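Local coordinates for protein 8-amino-8-demethylriboflavin N,N-dimethyltransferase (Streptomyces davawensis, PDB 4D7K) that transfers two methyl groups from S-adenosyl-L-methionine to the amino group of 8-amino-8-demethylriboflavin, the last two steps in making the antibiotic roseoflavin, at residues L24-A27 / F28-A32; S61-R64 / R65-R68; A194-L197 / T198-S202. All coordinates share one frame; numbering follows the deposited sequence.

Contact 1 of 3, residues L24-A27 / F28-A32; sequences LKVA and FVLYA
The ring of F28 meets the turn before it chiefly along its CD2-CE2 side. K25 CA lies at the ring edge, near the ring plane, while the carbonyl oxygen of L24 comes in obliquely, 3.2 Å from F28 CD2. One step further out along the same side, L24 CD1 touches F28 CE2 at 3.7 Å, so the leucine and the ring run alongside each other in the same direction. In L24, chi1 of 178° puts CG beside the carbonyl carbon, and chi2 of 51° sets CD1 against F28 CE2. Beyond the two segments the F28 ring also packs on L114 of its own chain, and in the second subunit on L114 and the ring of Y117.

All of this lies within helix 13-35 of the O-methyltransferase dimerisation domain, where L24 packs on L24 of the second subunit. Four i to i+4 backbone bonds carry the helix through: F28 N to L24 O is the longest at 3.3 Å, and L30 N to V26 O measures 2.9 Å. Round the helix from F28, V26 CG1 rests against L30 CD1 at 3.9 Å, and L30 CG lies 3.3 Å from V26 O. V29 CG2 sits 3.4 Å from K25 O. The polar ends turn elsewhere: K25 NZ forms a salt bridge with D301 of the second subunit, K25 also makes a cation-pi contact with the ring of F108 of that subunit, and Y31 OH is hydrogen-bonded to E110 of the same chain.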
# COMPACT_ATOMS: atom_id res chain seq x y z
N LEU A 24 0.53 -2.18 -2.72
CA LEU A 24 0.32 -2.66 -1.37
C LEU A 24 1.22 -3.87 -1.10
O LEU A 24 1.91 -3.92 -0.08
CB LEU A 24 -1.16 -3.01 -1.15
CG LEU A 24 -1.58 -3.58 0.20
CD1 LEU A 24 -1.07 -2.73 1.35
CD2 LEU A 24 -3.09 -3.67 0.25
N LYS A 25 1.22 -4.83 -2.01
CA LYS A 25 2.11 -5.98 -1.92
C LYS A 25 3.59 -5.57 -1.93
O LYS A 25 4.41 -6.15 -1.23
CB LYS A 25 1.86 -6.95 -3.08
CG LYS A 25 0.44 -7.47 -3.18
CD LYS A 25 0.24 -8.19 -4.51
CE LYS A 25 -1.23 -8.25 -4.91
NZ LYS A 25 -2.05 -8.95 -3.89
N VAL A 26 3.92 -4.56 -2.73
CA VAL A 26 5.29 -4.07 -2.78
C VAL A 26 5.71 -3.50 -1.42
O VAL A 26 6.83 -3.73 -0.96
CB VAL A 26 5.47 -3.00 -3.88
CG1 VAL A 26 6.83 -2.33 -3.76
CG2 VAL A 26 5.30 -3.62 -5.27
N ALA A 27 4.79 -2.78 -0.77
CA ALA A 27 5.06 -2.19 0.54
C ALA A 27 5.45 -3.25 1.55
O ALA A 27 6.35 -3.05 2.37
CB ALA A 27 3.85 -1.41 1.03
N PHE A 28 4.76 -4.39 1.49
CA PHE A 28 5.04 -5.49 2.39
C PHE A 28 6.37 -6.14 2.08
O PHE A 28 7.09 -6.56 2.98
CB PHE A 28 3.92 -6.53 2.34
CG PHE A 28 2.71 -6.16 3.14
CD1 PHE A 28 2.76 -6.14 4.52
CD2 PHE A 28 1.52 -5.83 2.51
CE1 PHE A 28 1.64 -5.80 5.27
CE2 PHE A 28 0.39 -5.50 3.25
CZ PHE A 28 0.46 -5.48 4.63
N VAL A 29 6.69 -6.22 0.79
CA VAL A 29 7.96 -6.78 0.34
C VAL A 29 9.14 -5.96 0.85
O VAL A 29 10.14 -6.51 1.31
CB VAL A 29 8.01 -6.87 -1.20
CG1 VAL A 29 9.44 -6.99 -1.71
CG2 VAL A 29 7.15 -8.03 -1.68
N LEU A 30 9.02 -4.64 0.77
CA LEU A 30 10.08 -3.75 1.21
C LEU A 30 10.24 -3.78 2.73
O LEU A 30 11.34 -3.64 3.26
CB LEU A 30 9.81 -2.33 0.72
CG LEU A 30 9.73 -2.14 -0.80
CD1 LEU A 30 9.28 -0.73 -1.13
CD2 LEU A 30 11.07 -2.43 -1.42
N TYR A 31 9.12 -3.96 3.43
CA TYR A 31 9.14 -4.10 4.88
C TYR A 31 9.94 -5.33 5.29
O TYR A 31 10.85 -5.25 6.11
CB TYR A 31 7.71 -4.18 5.43
CG TYR A 31 7.63 -4.54 6.90
CD1 TYR A 31 7.88 -3.59 7.88
CD2 TYR A 31 7.31 -5.83 7.31
CE1 TYR A 31 7.81 -3.91 9.23
CE2 TYR A 31 7.24 -6.17 8.66
CZ TYR A 31 7.49 -5.20 9.61
OH TYR A 31 7.42 -5.52 10.95
N ALA A 32 9.59 -6.48 4.71
CA ALA A 32 10.21 -7.74 5.08
C ALA A 32 11.70 -7.73 4.73
O ALA A 32 12.52 -8.24 5.48
CB ALA A 32 9.51 -8.90 4.39

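Contact 2 of 3, residues S61-R64 / R65-R68; sequences SRLR and RLLR
L67 N donates to L63 O at 2.7 Å, and the side chains of the same two residues cross beside it, L63 CG 3.7 Å from L67 CD1; both leucines also pack on L52 of helix 49-56. One residue further along helix 60-72, in the dimerisation domain, R68 N is bonded to R64 O at 2.7 Å, while L66 N reaches R62 O at 3.1 Å. R62 N is taken by the carboxylate of D59. The arginine side chains find their partners mostly outside the turn. R64 NH2 forms a salt bridge with D82, R65 NE one with D299 of the second subunit, and R62 NH1 donates to the L303 carbonyl of that subunit. R65 runs its aliphatic part against S61 O, CG at 3.4 Å. R64 and R68 cross, NH2 of R68 3.3 Å from R64 CD, with the two guanidinium planes 24° apart; a bend at chi3 (-62°) in R68 folds its end back toward R64. Over one face of the R62 guanidinium lies R65 NH1, 4.4 Å from R62 NE. The arginine pairs R62/R65 and R64/R68 thus bring like charges close on one short helix; the carboxylates of D82 and D299 probably offset much of the repulsion, and R62 and R65 give the dimer interface polar bonds here.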
# COMPACT_ATOMS: atom_id res chain seq x y z
N SER A 61 14.29 -21.76 -0.20
CA SER A 61 13.27 -21.76 -1.24
C SER A 61 12.36 -20.54 -1.19
O SER A 61 12.07 -19.92 -2.21
CB SER A 61 12.43 -23.03 -1.16
OG SER A 61 11.32 -22.95 -2.04
N ARG A 62 11.90 -20.19 0.01
CA ARG A 62 10.98 -19.07 0.16
C ARG A 62 11.70 -17.72 0.23
O ARG A 62 11.11 -16.69 -0.09
CB ARG A 62 10.10 -19.28 1.40
CG ARG A 62 9.05 -20.37 1.19
CD ARG A 62 8.07 -20.50 2.34
NE ARG A 62 6.75 -20.91 1.86
CZ ARG A 62 5.65 -20.18 1.99
NH1 ARG A 62 5.70 -19.01 2.61
NH2 ARG A 62 4.49 -20.62 1.51
N LEU A 63 12.96 -17.73 0.65
CA LEU A 63 13.75 -16.50 0.66
C LEU A 63 13.99 -16.02 -0.76
O LEU A 63 13.88 -14.83 -1.06
CB LEU A 63 15.08 -16.69 1.38
CG LEU A 63 15.98 -15.44 1.38
CD1 LEU A 63 15.35 -14.31 2.17
CD2 LEU A 63 17.37 -15.76 1.92
N ARG A 64 14.32 -16.97 -1.64
CA ARG A 64 14.56 -16.67 -3.05
C ARG A 64 13.34 -16.03 -3.70
O ARG A 64 13.47 -15.09 -4.49
CB ARG A 64 14.95 -17.94 -3.81
CG ARG A 64 15.23 -17.69 -5.29
CD ARG A 64 15.59 -18.96 -6.03
NE ARG A 64 16.79 -19.59 -5.50
CZ ARG A 64 16.77 -20.67 -4.72
NH1 ARG A 64 15.61 -21.23 -4.40
NH2 ARG A 64 17.90 -21.19 -4.27
N ARG A 65 12.16 -16.55 -3.38
CA ARG A 65 10.91 -15.99 -3.90
C ARG A 65 10.68 -14.58 -3.37
O ARG A 65 10.22 -13.70 -4.10
CB ARG A 65 9.74 -16.91 -3.54
CG ARG A 65 9.85 -18.29 -4.17
CD ARG A 65 8.82 -19.24 -3.59
NE ARG A 65 7.46 -18.78 -3.84
CZ ARG A 65 6.38 -19.34 -3.30
NH1 ARG A 65 6.51 -20.36 -2.47
NH2 ARG A 65 5.17 -18.86 -3.58
N LEU A 66 11.00 -14.35 -2.10
CA LEU A 66 10.94 -13.02 -1.52
C LEU A 66 11.96 -12.07 -2.17
O LEU A 66 11.64 -10.93 -2.49
CB LEU A 66 11.18 -13.08 -0.00
CG LEU A 66 11.33 -11.73 0.69
CD1 LEU A 66 10.03 -10.95 0.63
CD2 LEU A 66 11.78 -11.88 2.13
N LEU A 67 13.18 -12.56 -2.35
CA LEU A 67 14.25 -11.76 -2.95
C LEU A 67 13.94 -11.45 -4.41
O LEU A 67 14.21 -10.35 -4.90
CB LEU A 67 15.60 -12.48 -2.85
CG LEU A 67 16.22 -12.64 -1.46
CD1 LEU A 67 17.41 -13.60 -1.53
CD2 LEU A 67 16.65 -11.29 -0.94
N ARG A 68 13.40 -12.43 -5.12
CA ARG A 68 13.01 -12.23 -6.51
C ARG A 68 11.89 -11.19 -6.63
O ARG A 68 11.85 -10.42 -7.59
CB ARG A 68 12.59 -13.57 -7.11
CG ARG A 68 12.17 -13.53 -8.55
CD ARG A 68 11.74 -14.91 -8.98
NE ARG A 68 12.83 -15.88 -8.90
CZ ARG A 68 12.67 -17.15 -8.54
NH1 ARG A 68 11.46 -17.61 -8.22
NH2 ARG A 68 13.71 -17.97 -8.49

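Contact 3 of 3, residues A194-L197 / T198-S202; sequences AGVL and TAVPS
Helix 191-199 is the crossover helix of the beta-alpha-beta unit formed with parallel strands 181-185 and 204-209 in the Rossmann-like O-methyltransferase domain, and this contact is its last turn before the chain heads for the second strand. Across the turn the T198 hydroxyl donates to the A194 carbonyl, with OG1 2.7 Å from A194 O. The backbone N of T198 bonds to the same oxygen at 3.2 Å, and the two donors approach from opposite faces of the carbonyl plane, the N tilted from it by 29° and OG1 by 28°. This double grip follows from the threonine torsion: at chi1 -49° OG1 lies beside its own N and is swung back over the preceding turn.

Further backbone bonds lead out of the helix. A199 N reaches G195 O at 3.2 Å, with a weak second link to V196 O, and V200 N closes the final bond to V196 O at 2.9 Å. V200 is the first residue to leave helical phi/psi, yet its side chain still folds back over the turn, with CG2 3.5 Å from V196 O and 4.4 Å from V196 CG1. V196 and L197 also pack on F182 of strand 181-185, which seats the inner side of the turn on the sheet. As the helix unwinds, the carbonyls of L197 and V200 come together, L197 O 2.9 Å from V200 O. R229 NH2 hydrogen-bonds to L197 O and more weakly to V200 O, while S203 OG also bonds V200 O. Two acceptors so close would probably repel each other, and the arginine charge shared between them probably eases that strain at the helix end.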
# COMPACT_ATOMS: atom_id res chain seq x y z
N ALA A 194 18.91 24.52 10.80
CA ALA A 194 20.15 24.33 10.04
C ALA A 194 19.95 24.59 8.55
O ALA A 194 20.79 25.21 7.91
CB ALA A 194 20.69 22.93 10.25
N GLY A 195 18.82 24.12 8.02
CA GLY A 195 18.50 24.34 6.62
C GLY A 195 18.35 25.81 6.27
O GLY A 195 18.84 26.28 5.25
N VAL A 196 17.66 26.55 7.15
CA VAL A 196 17.41 27.97 6.95
C VAL A 196 18.70 28.78 7.05
O VAL A 196 18.93 29.69 6.26
CB VAL A 196 16.38 28.50 7.96
CG1 VAL A 196 16.14 29.98 7.74
CG2 VAL A 196 15.08 27.73 7.86
N LEU A 197 19.54 28.45 8.02
CA LEU A 197 20.80 29.16 8.21
C LEU A 197 21.78 28.93 7.05
O LEU A 197 22.68 29.74 6.82
CB LEU A 197 21.46 28.76 9.53
CG LEU A 197 21.23 29.69 10.72
CD1 LEU A 197 19.77 29.70 11.15
CD2 LEU A 197 22.12 29.31 11.89
N THR A 198 21.61 27.82 6.34
CA THR A 198 22.44 27.53 5.18
C THR A 198 21.94 28.31 3.97
O THR A 198 22.70 28.65 3.07
CB THR A 198 22.47 26.02 4.86
OG1 THR A 198 22.75 25.28 6.05
CG2 THR A 198 23.53 25.71 3.81
N ALA A 199 20.64 28.60 3.96
CA ALA A 199 20.03 29.36 2.88
C ALA A 199 20.21 30.87 3.08
O ALA A 199 20.20 31.64 2.12
CB ALA A 199 18.55 29.03 2.76
N VAL A 200 20.37 31.27 4.33
CA VAL A 200 20.66 32.67 4.66
C VAL A 200 22.05 32.75 5.29
O VAL A 200 22.20 32.59 6.50
CB VAL A 200 19.62 33.27 5.63
CG1 VAL A 200 19.77 34.78 5.71
CG2 VAL A 200 18.21 32.91 5.19
N PRO A 201 23.08 32.99 4.46
CA PRO A 201 24.49 32.93 4.87
C PRO A 201 24.84 33.87 6.02
O PRO A 201 25.67 33.53 6.86
CB PRO A 201 25.24 33.34 3.59
CG PRO A 201 24.25 34.10 2.78
CD PRO A 201 22.93 33.44 3.06
N SER A 202 24.21 35.04 6.05
CA SER A 202 24.47 36.01 7.11
C SER A 202 23.31 36.07 8.09
O SER A 202 22.52 37.01 8.06
CB SER A 202 24.74 37.39 6.51
OG SER A 202 25.80 37.35 5.57

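From the N terminus, contact 1 comes first, in the later half of helix 13-35; contact 2 follows on helix 60-72, and contact 3 ends helix 191-199 in the catalytic domain. Each is made within one continuous stretch, between residues about a turn apart, so none closes a long loop, and the three stand in series without nesting or crossing. Contacts 1 and 2 share the dimerisation domain, with centres about 13 Å apart and nearest atoms about 4 Å apart, and both face the second subunit. Contact 3 lies on the far side of the chain's centre from contact 1, about 38 Å between centres, and joins its helix to the Rossmann-like sheet, where the second subunit does not touch it.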